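Local coordinates for variant surface glycoprotein MITat 1.13 (Trypanosoma brucei, PDB 6Z8H), which probably packs with identical copies into the dense coat on the parasite surface, whose antigenic switching lets the trypanosome evade the host immune response, at residues Glu59-Ser63 and Ile94-Arg99; Leu87-Asp93 and Val290-Phe296; Val70-Ala75 and Ala374-Leu379; Lys297-Ile301 and Ala310-Ala316; His196-Thr200 and His221-Gly225. All coordinates share one frame; numbering follows the deposited sequence.

Overall arrangement
Interactions 1 to 4 gather at one end of the elongated molecule, while interaction 5 lies in the sheet at the other, its centre about 64 Å or more from theirs. Interaction 1 and interaction 3 share helix 34-75, interactions 1 and 2 share helix 78-129, and interactions 2 and 4 share helix 294-304. Four contacts are largely buried; interaction 4, where a loop folds over a helix, is only partly so. Chemistry follows position: interaction 3 is apolar, interactions 1 and 2 combine packing with a salt bridge, interaction 4 is packing plus one long ion pair, and interaction 5 rests on backbone hydrogen bonds. All five also approach the second subunit.

Interaction 1: Glu59-Ser63 and Ile94-Arg99; sequences ERENS and ILDICR
Arg99 reaches across to Glu59 and Ser63 with two adjacent N-H groups. Its NE donates to Glu59 OE2 at 2.8 Å with an N-H...O angle of 167°, the charged hydrogen bond of a salt bridge. The oxygen lies close to the guanidinium plane and offers its anti lone pair, although the carboxylate itself is turned 36° from that plane. NH2 gives a more bent bond to Ser63 OG, also 2.8 Å long. That hydroxyl is relayed onward: Ser63 OG donates to Glu59 O at 3.1 Å, so the carbonyl takes two donors, Ser63 N and Ser63 OG, from opposite faces of its plane. Leu95 CG sits 3.7 Å above the guanidinium, over its centre, and shields one face. The two helices form the antiparallel hairpin, with axes 9.7 Å apart, that builds the long stem of A-type variant surface glycoproteins. Glu59 CB lies 3.5 Å from Cys98 SG; from there CG, anti to the backbone N (chi1 -169°), and a bend at chi2 carry the carboxylate to Arg99. Cys98 is tied to Cys280 by a disulfide. The buried amide of Asn62 is satisfied beyond the hairpin, OD1 by Ile284 N and ND2 by Ser282 O, while its CB rests 3.8 Å from Leu95 CD1. At the dimer interface, Leu368 of the second subunit packs on Leu95 and Arg99.

Interaction 2: Leu87-Asp93 and Val290-Phe296; sequences LLGAAAD and VRANPKF
Backbones come closest where Ala90, on helix 78-129, lies opposite Val290, their CA atoms 5.7 Å apart; beyond Val290 the second chain segment turns and starts a new helix at Pro294. The turn is organised by an N-cap: Asn293 OD1 accepts from Lys295 N at 2.8 Å, holding the amide at the first helical turn. The other end of this amide serves the neighbouring helix. Asn293 ND2 donates to Asp93 OD2 at 2.9 Å with an angle of 168°, and the amide and carboxylate planes are only 8° apart, so the two groups meet almost coplanar. OD2 gives its anti lone pair to Asn293, and both carboxylate oxygens turn their syn lone pairs to Lys295 NZ, which lies 3.0 Å from Asp93 OD1. The lysine, extended beyond CG, comes to meet the aspartate from the opposite direction, and the double grip should stabilise the charged carboxylate. Behind these polar groups the packing is apolar. Ala90 CB fits 3.7 Å from Asn293 CB, and the Leu87 CD2 methyl touches both Val290 CG1, 3.9 Å away, and the Phe296 ring at CE1. Pro369 of the second subunit packs on Asp93, and Asp373 of the second subunit on Lys295, so the ion pair borders the dimer interface. A water accepts from Asn293 ND2 at 2.8 Å and donates a weak bond back to Ala90 O.

Interaction 3: Val70-Ala75 and Ala374-Leu379; sequences VTAALA and AIARLL
Segments 70-75 and 374-379 are helical and run nearly parallel, their short axes 10.0 Å apart and crossing at 21°; Thr71 and Ile375 bring their CA atoms within 6.1 Å. Leu74 meets three residues through a single methyl. Its CD2 touches Ile375 CG2, Leu378 CB and Leu379 CG, each at 3.9 Å, and thus sits among three residues on one side of the partner helix. Reaching that position takes chi1 to -143°, well off a staggered value. Leu74 and Leu378 slide past each other in opposite directions, and Leu378 CD1 packs on Ala75 CB at 3.7 Å. One turn back, the end of Ile375 lies against helix 34-75: its CD1 is 4.0 Å from Val70 CG1 and 3.6 Å from Thr71 OG1. The latter approach is plain van der Waals contact, for the hydroxyl is hydrogen-bonded to Ser67 O within its own helix. Leu379 of the second subunit adds to the packing on Ala73 and Leu74. No hydrogen bond links the segments; such shallowly crossed, leucine-rich apolar packing is characteristic of alpha-helical bundles, here joining the end of helix 34-75 to helix 368-383, the last one modelled.

Interaction 4: Lys297-Ile301 and Ala310-Ala316; sequences KLMVI and AEKESDA
In the loop that folds over Ile301, OD2 of Asp315 is gripped by two consecutive backbone amides. Glu311 N donates to it at 3.0 Å from almost the line of the C-O bond, and Lys312 N donates at 3.0 Å from well above the carboxylate plane, 59° out of it. The side chain thus clamps the loop back on itself, and Asp315 N completes the turn by donating to Lys312 O. This fixed backbone becomes the surface on which helix 294-304 packs. Leu298, its CG anti to the backbone N (chi1 176°), brings CD1 against the peptide between Glu311 and Lys312, 3.5 Å from Glu311 C. Ile301 splits its two branches: CD1 comes to 3.4 Å from Glu313 O, whereas CG2 wedges between two methyls, 3.7 Å from Ala310 CB and 3.9 Å from Ala316 CB. At the outer margin the side chain of Lys297 crosses that of Glu313. Lys297 CD comes 3.2 Å from Glu313 OE1, while the charged end makes a long ion pair, Lys297 NZ being 3.6 Å from the same oxygen. The unit is a helix followed by a returning loop, which leads on into helix 318-329; Val321 of that helix packs on Ile301 and Ala316. Glu311 looks elsewhere, forming salt bridges with Lys302 and with Arg377 of the second subunit. With no hydrogen bond crossing between the segments, cohesion comes mainly from aliphatic groups against a loop braced by its own bonds, and the long ion pair at the exposed margin probably contributes only modestly.

Interaction 5: His196-Thr200 and His221-Gly225; sequences HLDAT and HLTLG
The flat peptide groups of Asp198, Thr200, Thr223 and Gly225 meet at their edges, N-H to C=O, and their carbonyls are used at different tilts. Thr200 N lies in the carbonyl plane of Thr223, donating to its O at 2.9 Å, whereas Asp198 N stands 36° out of the Gly225 carbonyl plane at the same distance from that O. The return bonds are straighter: Gly225 N reaches Asp198 O at 2.9 Å with an angle of 166°, and Thr223 N reaches Thr200 O at 2.7 Å. Between these two hydrogen-bonded pairs, Ala199 faces Leu224 as a non-hydrogen-bonded pair, and their CA-H groups point to the carbonyls beside them, Ala199 CA lying 3.3 Å from Thr223 O. The segments are adjacent inner strands of a five-stranded antiparallel sheet, with strand 135-139 beyond segment 221-225 and strand 247-253 beyond segment 196-200. One face carries Ala199 and Leu224, whose CD2 lies 3.8 Å from Ala199 CB; CG anti to the carbonyl carbon (chi1 -53°) sets that branch over the neighbouring strand. Leu224 of the second subunit packs against Leu224 here. The other face bears Asp198, hydrogen-bonded through OD2 to Thr227 OG1, and the two threonines. There one water links Thr200 OG1 to Thr223 O, to which it donates, and a second lies 2.7 Å from Thr223 OG1 while donating weakly to Thr200 O.

Interaction 1: Glu59-Ser63 and Ile94-Arg99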
# COMPACT_ATOMS: atom_id res chain seq x y z
N GLU A 59 -10.30 -7.72 12.75
CA GLU A 59 -11.59 -7.11 12.45
C GLU A 59 -12.49 -8.10 11.73
O GLU A 59 -13.71 -8.11 11.95
CB GLU A 59 -11.41 -5.85 11.61
CG GLU A 59 -12.63 -4.96 11.42
CD GLU A 59 -13.62 -5.42 10.36
OE1 GLU A 59 -13.26 -6.17 9.42
OE2 GLU A 59 -14.80 -5.02 10.47
N ARG A 60 -11.92 -8.91 10.84
CA ARG A 60 -12.73 -9.93 10.18
C ARG A 60 -13.27 -10.92 11.20
O ARG A 60 -14.45 -11.27 11.16
CB ARG A 60 -11.92 -10.67 9.11
CG ARG A 60 -12.61 -11.90 8.54
CD ARG A 60 -11.76 -12.67 7.53
NE ARG A 60 -10.76 -13.51 8.18
CZ ARG A 60 -9.44 -13.36 8.04
NH1 ARG A 60 -8.94 -12.41 7.26
NH2 ARG A 60 -8.61 -14.18 8.67
N GLU A 61 -12.43 -11.35 12.13
CA GLU A 61 -12.85 -12.28 13.17
C GLU A 61 -13.85 -11.63 14.11
O GLU A 61 -14.81 -12.28 14.52
CB GLU A 61 -11.66 -12.80 13.97
CG GLU A 61 -10.75 -13.73 13.21
CD GLU A 61 -9.65 -14.30 14.08
OE1 GLU A 61 -9.67 -14.11 15.31
OE2 GLU A 61 -8.76 -14.94 13.51
N ASN A 62 -13.65 -10.35 14.46
CA ASN A 62 -14.58 -9.67 15.35
C ASN A 62 -15.94 -9.45 14.67
O ASN A 62 -16.99 -9.60 15.31
CB ASN A 62 -14.00 -8.34 15.83
CG ASN A 62 -12.95 -8.50 16.92
OD1 ASN A 62 -12.96 -9.48 17.66
ND2 ASN A 62 -12.01 -7.53 17.00
N SER A 63 -15.96 -9.09 13.38
CA SER A 63 -17.23 -8.96 12.69
C SER A 63 -17.98 -10.28 12.68
O SER A 63 -19.19 -10.31 12.96
CB SER A 63 -17.00 -8.53 11.25
OG SER A 63 -16.54 -7.20 11.19
N ILE A 94 -16.06 -3.55 21.37
CA ILE A 94 -14.80 -4.05 20.84
C ILE A 94 -14.73 -3.86 19.32
O ILE A 94 -13.74 -3.38 18.77
CB ILE A 94 -14.59 -5.52 21.24
CG1 ILE A 94 -14.34 -5.61 22.76
CG2 ILE A 94 -13.37 -6.08 20.47
CD1 ILE A 94 -14.52 -7.01 23.32
N LEU A 95 -15.81 -4.22 18.63
CA LEU A 95 -15.79 -4.16 17.17
C LEU A 95 -15.73 -2.72 16.69
O LEU A 95 -15.02 -2.41 15.73
CB LEU A 95 -17.05 -4.86 16.64
CG LEU A 95 -17.27 -4.91 15.14
CD1 LEU A 95 -16.03 -5.42 14.45
CD2 LEU A 95 -18.51 -5.74 14.81
N ASP A 96 -16.50 -1.83 17.31
CA ASP A 96 -16.49 -0.44 16.88
C ASP A 96 -15.11 0.19 17.08
O ASP A 96 -14.61 0.90 16.20
CB ASP A 96 -17.59 0.35 17.61
CG ASP A 96 -17.89 1.66 16.93
OD1 ASP A 96 -18.42 1.64 15.80
OD2 ASP A 96 -17.66 2.72 17.54
N ILE A 97 -14.50 -0.05 18.23
CA ILE A 97 -13.17 0.51 18.50
C ILE A 97 -12.15 -0.07 17.52
O ILE A 97 -11.31 0.65 16.96
CB ILE A 97 -12.77 0.28 19.97
CG1 ILE A 97 -13.55 1.20 20.89
CG2 ILE A 97 -11.23 0.48 20.11
CD1 ILE A 97 -13.66 0.68 22.30
N CYS A 98 -12.24 -1.38 17.29
CA CYS A 98 -11.36 -2.06 16.34
C CYS A 98 -11.43 -1.40 14.97
O CYS A 98 -10.41 -1.07 14.37
CB CYS A 98 -11.81 -3.53 16.29
SG CYS A 98 -11.29 -4.40 14.81
N ARG A 99 -12.64 -1.18 14.48
CA ARG A 99 -12.81 -0.58 13.16
C ARG A 99 -12.32 0.85 13.14
O ARG A 99 -11.69 1.27 12.16
CB ARG A 99 -14.28 -0.66 12.77
CG ARG A 99 -14.73 -2.02 12.43
CD ARG A 99 -16.24 -2.04 12.29
NE ARG A 99 -16.65 -3.32 11.76
CZ ARG A 99 -17.92 -3.72 11.69
NH1 ARG A 99 -18.91 -2.93 12.15
NH2 ARG A 99 -18.22 -4.92 11.20

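Interaction 2: Leu87-Asp93 and Val290-Phe296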
# COMPACT_ATOMS: atom_id res chain seq x y z
N LEU A 87 -22.55 -10.49 26.57
CA LEU A 87 -21.49 -10.34 25.59
C LEU A 87 -21.82 -9.33 24.53
O LEU A 87 -20.90 -8.84 23.84
CB LEU A 87 -21.23 -11.71 24.97
CG LEU A 87 -20.96 -12.87 25.94
CD1 LEU A 87 -20.86 -14.22 25.17
CD2 LEU A 87 -19.74 -12.65 26.83
N LEU A 88 -23.09 -8.98 24.33
CA LEU A 88 -23.44 -8.26 23.11
C LEU A 88 -22.96 -6.81 23.11
O LEU A 88 -22.36 -6.36 22.13
CB LEU A 88 -24.95 -8.29 22.91
CG LEU A 88 -25.51 -9.59 22.34
CD1 LEU A 88 -27.04 -9.66 22.51
CD2 LEU A 88 -25.23 -9.73 20.90
N GLY A 89 -23.24 -6.05 24.16
CA GLY A 89 -22.84 -4.66 24.20
C GLY A 89 -21.32 -4.52 24.22
O GLY A 89 -20.74 -3.70 23.50
N ALA A 90 -20.67 -5.37 25.00
CA ALA A 90 -19.22 -5.37 25.09
C ALA A 90 -18.61 -5.72 23.74
O ALA A 90 -17.58 -5.14 23.34
CB ALA A 90 -18.78 -6.34 26.20
N ALA A 91 -19.17 -6.71 23.06
CA ALA A 91 -18.68 -7.08 21.73
C ALA A 91 -18.87 -5.94 20.73
O ALA A 91 -18.01 -5.70 19.88
CB ALA A 91 -19.32 -8.38 21.26
N ALA A 92 -20.00 -5.25 20.77
CA ALA A 92 -20.18 -4.09 19.89
C ALA A 92 -19.13 -3.01 20.16
O ALA A 92 -18.66 -2.35 19.24
CB ALA A 92 -21.61 -3.56 20.04
N ASP A 93 -18.81 -2.80 21.44
CA ASP A 93 -17.76 -1.85 21.81
C ASP A 93 -16.42 -2.28 21.21
O ASP A 93 -15.72 -1.47 20.59
CB ASP A 93 -17.65 -1.79 23.33
CG ASP A 93 -18.67 -0.89 23.95
OD1 ASP A 93 -19.24 -0.05 23.23
OD2 ASP A 93 -18.88 -1.03 25.17
N VAL A 290 -13.72 -8.72 27.18
CA VAL A 290 -15.13 -8.56 27.53
C VAL A 290 -15.32 -8.30 29.02
O VAL A 290 -16.11 -7.44 29.41
CB VAL A 290 -15.90 -9.82 27.09
CG1 VAL A 290 -17.26 -9.81 27.64
CG2 VAL A 290 -15.91 -9.92 25.58
N ARG A 291 -14.60 -9.05 29.86
CA ARG A 291 -14.79 -9.11 31.34
C ARG A 291 -14.59 -7.74 31.97
O ARG A 291 -15.10 -7.54 33.09
CB ARG A 291 -13.84 -10.15 31.95
CG ARG A 291 -12.83 -9.59 32.95
CD ARG A 291 -11.72 -10.57 33.25
NE ARG A 291 -12.18 -11.71 34.03
CZ ARG A 291 -12.48 -11.67 35.33
NH1 ARG A 291 -12.37 -10.53 35.99
NH2 ARG A 291 -12.89 -12.76 35.95
N ALA A 292 -13.89 -6.83 31.30
CA ALA A 292 -13.62 -5.51 31.87
C ALA A 292 -14.73 -4.51 31.56
O ALA A 292 -14.82 -3.48 32.24
CB ALA A 292 -12.28 -4.98 31.36
N ASN A 293 -15.59 -4.82 30.61
CA ASN A 293 -16.55 -3.85 30.14
C ASN A 293 -17.68 -3.68 31.15
O ASN A 293 -18.31 -4.67 31.55
CB ASN A 293 -17.11 -4.25 28.79
CG ASN A 293 -17.78 -3.10 28.09
OD1 ASN A 293 -18.65 -2.42 28.66
ND2 ASN A 293 -17.42 -2.88 26.86
N PRO A 294 -17.94 -2.45 31.62
CA PRO A 294 -19.08 -2.24 32.53
C PRO A 294 -20.39 -2.79 32.01
O PRO A 294 -21.20 -3.29 32.79
CB PRO A 294 -19.12 -0.71 32.68
CG PRO A 294 -17.75 -0.26 32.36
CD PRO A 294 -17.24 -1.19 31.30
N LYS A 295 -20.62 -2.73 30.69
CA LYS A 295 -21.87 -3.25 30.12
C LYS A 295 -21.97 -4.75 30.32
O LYS A 295 -23.07 -5.28 30.52
CB LYS A 295 -21.94 -2.89 28.64
CG LYS A 295 -22.01 -1.40 28.39
CD LYS A 295 -21.83 -1.07 26.90
CE LYS A 295 -21.82 0.44 26.64
NZ LYS A 295 -21.28 0.79 25.27
N PHE A 296 -20.83 -5.46 30.34
CA PHE A 296 -20.85 -6.89 30.61
C PHE A 296 -21.24 -7.16 32.05
O PHE A 296 -22.14 -7.96 32.34
CB PHE A 296 -19.46 -7.47 30.31
CG PHE A 296 -19.24 -8.84 30.85
CD1 PHE A 296 -19.75 -9.94 30.18
CD2 PHE A 296 -18.50 -9.04 32.01
CE1 PHE A 296 -19.55 -11.22 30.67
CE2 PHE A 296 -18.31 -10.31 32.52
CZ PHE A 296 -18.82 -11.40 31.86
O HOH W 1 -15.38 -4.40 25.71

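Interaction 3: Val70-Ala75 and Ala374-Leu379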
# COMPACT_ATOMS: atom_id res chain seq x y z
N VAL A 70 -25.21 -12.13 17.81
CA VAL A 70 -26.57 -11.64 17.59
C VAL A 70 -27.48 -12.77 17.17
O VAL A 70 -28.61 -12.93 17.68
CB VAL A 70 -26.58 -10.48 16.58
CG1 VAL A 70 -28.00 -10.09 16.22
CG2 VAL A 70 -25.82 -9.30 17.12
N THR A 71 -27.02 -13.58 16.21
CA THR A 71 -27.84 -14.67 15.70
C THR A 71 -28.14 -15.67 16.80
O THR A 71 -29.29 -16.08 16.98
CB THR A 71 -27.11 -15.35 14.54
OG1 THR A 71 -26.75 -14.38 13.53
CG2 THR A 71 -27.95 -16.44 13.93
N ALA A 72 -27.14 -16.06 17.57
CA ALA A 72 -27.36 -17.00 18.66
C ALA A 72 -28.26 -16.42 19.74
O ALA A 72 -29.09 -17.13 20.31
CB ALA A 72 -26.00 -17.41 19.24
N ALA A 73 -28.07 -15.14 20.08
CA ALA A 73 -28.91 -14.52 21.09
C ALA A 73 -30.36 -14.57 20.69
O ALA A 73 -31.22 -14.71 21.55
CB ALA A 73 -28.48 -13.08 21.30
N LEU A 74 -30.67 -14.50 19.41
CA LEU A 74 -32.07 -14.54 18.98
C LEU A 74 -32.61 -15.96 18.98
O LEU A 74 -33.77 -16.18 19.37
CB LEU A 74 -32.17 -14.00 17.56
CG LEU A 74 -33.38 -13.17 17.19
CD1 LEU A 74 -33.20 -11.79 17.86
CD2 LEU A 74 -33.50 -13.06 15.69
N ALA A 75 -31.78 -16.92 18.58
CA ALA A 75 -32.24 -18.29 18.38
C ALA A 75 -32.19 -19.17 19.61
O ALA A 75 -32.95 -20.13 19.68
CB ALA A 75 -31.39 -18.95 17.30
N ALA A 374 -31.25 -16.38 8.69
CA ALA A 374 -31.79 -16.98 9.89
C ALA A 374 -32.46 -15.93 10.77
O ALA A 374 -33.53 -16.18 11.35
CB ALA A 374 -30.69 -17.70 10.66
N ILE A 375 -31.83 -14.77 10.92
CA ILE A 375 -32.41 -13.72 11.76
C ILE A 375 -33.78 -13.31 11.21
O ILE A 375 -34.75 -13.16 11.95
CB ILE A 375 -31.44 -12.53 11.86
CG1 ILE A 375 -30.18 -12.92 12.65
CG2 ILE A 375 -32.12 -11.32 12.47
CD1 ILE A 375 -29.14 -11.83 12.76
N ALA A 376 -33.86 -13.07 9.91
CA ALA A 376 -35.15 -12.71 9.33
C ALA A 376 -36.19 -13.79 9.59
O ALA A 376 -37.34 -13.50 9.92
CB ALA A 376 -34.97 -12.45 7.84
N ARG A 377 -35.80 -15.06 9.42
CA ARG A 377 -36.74 -16.16 9.56
C ARG A 377 -37.18 -16.33 11.01
O ARG A 377 -38.36 -16.59 11.28
CB ARG A 377 -36.11 -17.44 9.00
CG ARG A 377 -35.92 -17.42 7.48
CD ARG A 377 -35.03 -18.56 6.94
NE ARG A 377 -35.07 -18.57 5.48
CZ ARG A 377 -35.87 -19.37 4.77
NH1 ARG A 377 -36.65 -20.26 5.35
NH2 ARG A 377 -35.89 -19.28 3.46
N LEU A 378 -36.25 -16.13 11.94
CA LEU A 378 -36.58 -16.21 13.36
C LEU A 378 -37.53 -15.09 13.78
O LEU A 378 -38.44 -15.31 14.59
CB LEU A 378 -35.31 -16.15 14.22
CG LEU A 378 -34.43 -17.40 14.15
CD1 LEU A 378 -33.00 -17.07 14.51
CD2 LEU A 378 -34.98 -18.49 15.06
N LEU A 379 -37.32 -13.88 13.26
CA LEU A 379 -38.22 -12.79 13.61
C LEU A 379 -39.59 -12.99 12.96
O LEU A 379 -40.63 -12.68 13.56
CB LEU A 379 -37.60 -11.45 13.23
CG LEU A 379 -36.32 -11.04 13.97
CD1 LEU A 379 -35.71 -9.84 13.33
CD2 LEU A 379 -36.62 -10.77 15.43

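Interaction 4: Lys297-Ile301 and Ala310-Ala316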
# COMPACT_ATOMS: atom_id res chain seq x y z
N LYS A 297 -20.58 -6.49 32.99
CA LYS A 297 -20.92 -6.71 34.39
C LYS A 297 -22.37 -6.34 34.65
O LYS A 297 -23.07 -7.03 35.41
CB LYS A 297 -19.99 -5.90 35.27
CG LYS A 297 -18.52 -6.20 35.06
CD LYS A 297 -17.65 -5.27 35.86
CE LYS A 297 -16.29 -5.07 35.25
NZ LYS A 297 -15.62 -3.86 35.81
N LEU A 298 -22.85 -5.24 34.08
CA LEU A 298 -24.24 -4.85 34.28
C LEU A 298 -25.22 -5.88 33.71
O LEU A 298 -26.24 -6.18 34.33
CB LEU A 298 -24.51 -3.47 33.71
CG LEU A 298 -25.95 -2.96 33.76
CD1 LEU A 298 -26.40 -2.91 35.22
CD2 LEU A 298 -26.02 -1.61 33.10
N MET A 299 -25.01 -6.33 32.48
CA MET A 299 -25.89 -7.34 31.90
C MET A 299 -25.78 -8.70 32.60
O MET A 299 -26.76 -9.46 32.58
CB MET A 299 -25.72 -7.39 30.38
CG MET A 299 -26.71 -8.24 29.63
SD MET A 299 -28.44 -7.85 29.95
CE MET A 299 -28.65 -6.26 29.16
N VAL A 300 -24.65 -9.02 33.24
CA VAL A 300 -24.66 -10.18 34.13
C VAL A 300 -25.72 -10.02 35.22
O VAL A 300 -26.47 -10.95 35.51
CB VAL A 300 -23.26 -10.42 34.73
CG1 VAL A 300 -23.36 -11.42 35.84
CG2 VAL A 300 -22.30 -10.90 33.65
N ILE A 301 -25.80 -8.83 35.82
CA ILE A 301 -26.80 -8.57 36.85
C ILE A 301 -28.20 -8.66 36.27
O ILE A 301 -29.10 -9.28 36.85
CB ILE A 301 -26.54 -7.19 37.48
CG1 ILE A 301 -25.16 -7.14 38.13
CG2 ILE A 301 -27.64 -6.88 38.51
CD1 ILE A 301 -24.77 -5.78 38.65
N ALA A 310 -31.80 -3.30 36.81
CA ALA A 310 -30.52 -2.75 37.26
C ALA A 310 -29.88 -1.89 36.17
O ALA A 310 -29.91 -2.22 34.97
CB ALA A 310 -29.57 -3.89 37.64
N GLU A 311 -29.27 -0.78 36.59
CA GLU A 311 -28.49 0.04 35.67
C GLU A 311 -27.11 0.42 36.21
O GLU A 311 -26.39 1.16 35.54
CB GLU A 311 -29.24 1.32 35.31
CG GLU A 311 -30.52 1.04 34.55
CD GLU A 311 -30.28 0.53 33.13
OE1 GLU A 311 -29.26 0.91 32.49
OE2 GLU A 311 -31.06 -0.30 32.63
N LYS A 312 -26.72 -0.07 37.38
CA LYS A 312 -25.42 0.20 37.96
C LYS A 312 -24.76 -1.09 38.43
O LYS A 312 -25.43 -2.02 38.88
CB LYS A 312 -25.53 1.16 39.16
CG LYS A 312 -26.13 2.52 38.83
CD LYS A 312 -26.23 3.40 40.05
CE LYS A 312 -26.76 4.77 39.70
NZ LYS A 312 -27.15 5.52 40.94
N GLU A 313 -23.44 -1.15 38.31
CA GLU A 313 -22.73 -2.35 38.71
C GLU A 313 -22.89 -2.64 40.19
O GLU A 313 -22.74 -3.79 40.59
CB GLU A 313 -21.25 -2.23 38.37
CG GLU A 313 -20.45 -3.47 38.69
CD GLU A 313 -18.98 -3.34 38.29
OE1 GLU A 313 -18.67 -2.60 37.31
OE2 GLU A 313 -18.14 -3.99 38.94
N SER A 314 -23.16 -1.63 41.00
CA SER A 314 -23.36 -1.81 42.42
C SER A 314 -24.73 -2.38 42.77
O SER A 314 -25.01 -2.59 43.96
CB SER A 314 -23.17 -0.46 43.15
OG SER A 314 -23.96 0.57 42.56
N ASP A 315 -25.58 -2.67 41.78
CA ASP A 315 -26.95 -3.10 42.05
C ASP A 315 -27.05 -4.55 42.50
O ASP A 315 -28.15 -4.97 42.88
CB ASP A 315 -27.84 -2.87 40.82
CG ASP A 315 -28.21 -1.42 40.66
OD1 ASP A 315 -28.10 -0.67 41.68
OD2 ASP A 315 -28.64 -1.02 39.55
N ALA A 316 -25.98 -5.33 42.43
CA ALA A 316 -25.93 -6.65 43.03
C ALA A 316 -24.60 -6.79 43.77
O ALA A 316 -23.63 -6.13 43.40
CB ALA A 316 -26.04 -7.78 41.99

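Interaction 5: His196-Thr200 and His221-Gly225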
# COMPACT_ATOMS: atom_id res chain seq x y z
N HIS A 196 32.82 12.05 -8.45
CA HIS A 196 34.25 12.35 -8.43
C HIS A 196 34.84 12.06 -9.79
O HIS A 196 34.68 10.96 -10.33
CB HIS A 196 34.95 11.48 -7.38
CG HIS A 196 34.33 11.61 -6.02
ND1 HIS A 196 34.21 12.82 -5.38
CD2 HIS A 196 33.83 10.68 -5.18
CE1 HIS A 196 33.62 12.64 -4.21
NE2 HIS A 196 33.37 11.35 -4.06
N LEU A 197 35.58 13.02 -10.29
CA LEU A 197 36.35 12.83 -11.50
C LEU A 197 37.70 12.28 -11.05
O LEU A 197 38.46 12.98 -10.37
CB LEU A 197 36.51 14.17 -12.21
CG LEU A 197 37.56 14.21 -13.32
CD1 LEU A 197 37.31 13.13 -14.37
CD2 LEU A 197 37.58 15.60 -13.95
N ASP A 198 37.91 10.97 -11.27
CA ASP A 198 39.17 10.31 -10.96
C ASP A 198 40.09 10.40 -12.17
O ASP A 198 39.66 10.19 -13.31
CB ASP A 198 38.96 8.83 -10.60
CG ASP A 198 38.22 8.65 -9.28
OD1 ASP A 198 38.44 9.45 -8.34
OD2 ASP A 198 37.44 7.68 -9.21
N ALA A 199 41.36 10.72 -11.93
CA ALA A 199 42.30 10.92 -13.03
C ALA A 199 43.61 10.23 -12.72
O ALA A 199 44.05 10.18 -11.57
CB ALA A 199 42.52 12.41 -13.28
N THR A 200 44.19 9.63 -13.76
CA THR A 200 45.53 9.05 -13.72
C THR A 200 46.24 9.38 -15.03
O THR A 200 45.68 9.15 -16.11
CB THR A 200 45.47 7.52 -13.60
OG1 THR A 200 44.56 7.15 -12.55
CG2 THR A 200 46.84 6.92 -13.35
N HIS A 221 49.76 7.11 -20.73
CA HIS A 221 48.44 6.58 -20.38
C HIS A 221 47.66 7.66 -19.63
O HIS A 221 48.13 8.18 -18.62
CB HIS A 221 48.52 5.31 -19.52
CG HIS A 221 49.05 4.12 -20.26
ND1 HIS A 221 48.93 2.83 -19.78
CD2 HIS A 221 49.72 4.02 -21.44
CE1 HIS A 221 49.49 1.99 -20.63
NE2 HIS A 221 49.97 2.68 -21.65
N LEU A 222 46.46 7.96 -20.12
CA LEU A 222 45.58 8.95 -19.51
C LEU A 222 44.27 8.26 -19.21
O LEU A 222 43.63 7.75 -20.13
CB LEU A 222 45.31 10.11 -20.47
CG LEU A 222 44.38 11.26 -20.07
CD1 LEU A 222 44.83 11.97 -18.83
CD2 LEU A 222 44.32 12.25 -21.25
N THR A 223 43.90 8.22 -17.93
CA THR A 223 42.71 7.48 -17.49
C THR A 223 41.80 8.45 -16.74
O THR A 223 42.25 9.13 -15.84
CB THR A 223 42.98 6.31 -16.56
OG1 THR A 223 44.06 5.54 -17.07
CG2 THR A 223 41.76 5.44 -16.36
N LEU A 224 40.56 8.58 -17.18
CA LEU A 224 39.54 9.39 -16.52
C LEU A 224 38.34 8.52 -16.18
O LEU A 224 37.84 7.80 -17.04
CB LEU A 224 39.12 10.54 -17.42
CG LEU A 224 40.31 11.38 -17.93
CD1 LEU A 224 39.85 12.46 -18.87
CD2 LEU A 224 41.02 11.99 -16.76
N GLY A 225 37.94 8.54 -14.90
CA GLY A 225 36.85 7.72 -14.43
C GLY A 225 35.91 8.53 -13.56
O GLY A 225 36.20 9.66 -13.14
O HOH W 2 41.82 7.69 -13.25
O HOH W 3 46.61 6.23 -16.70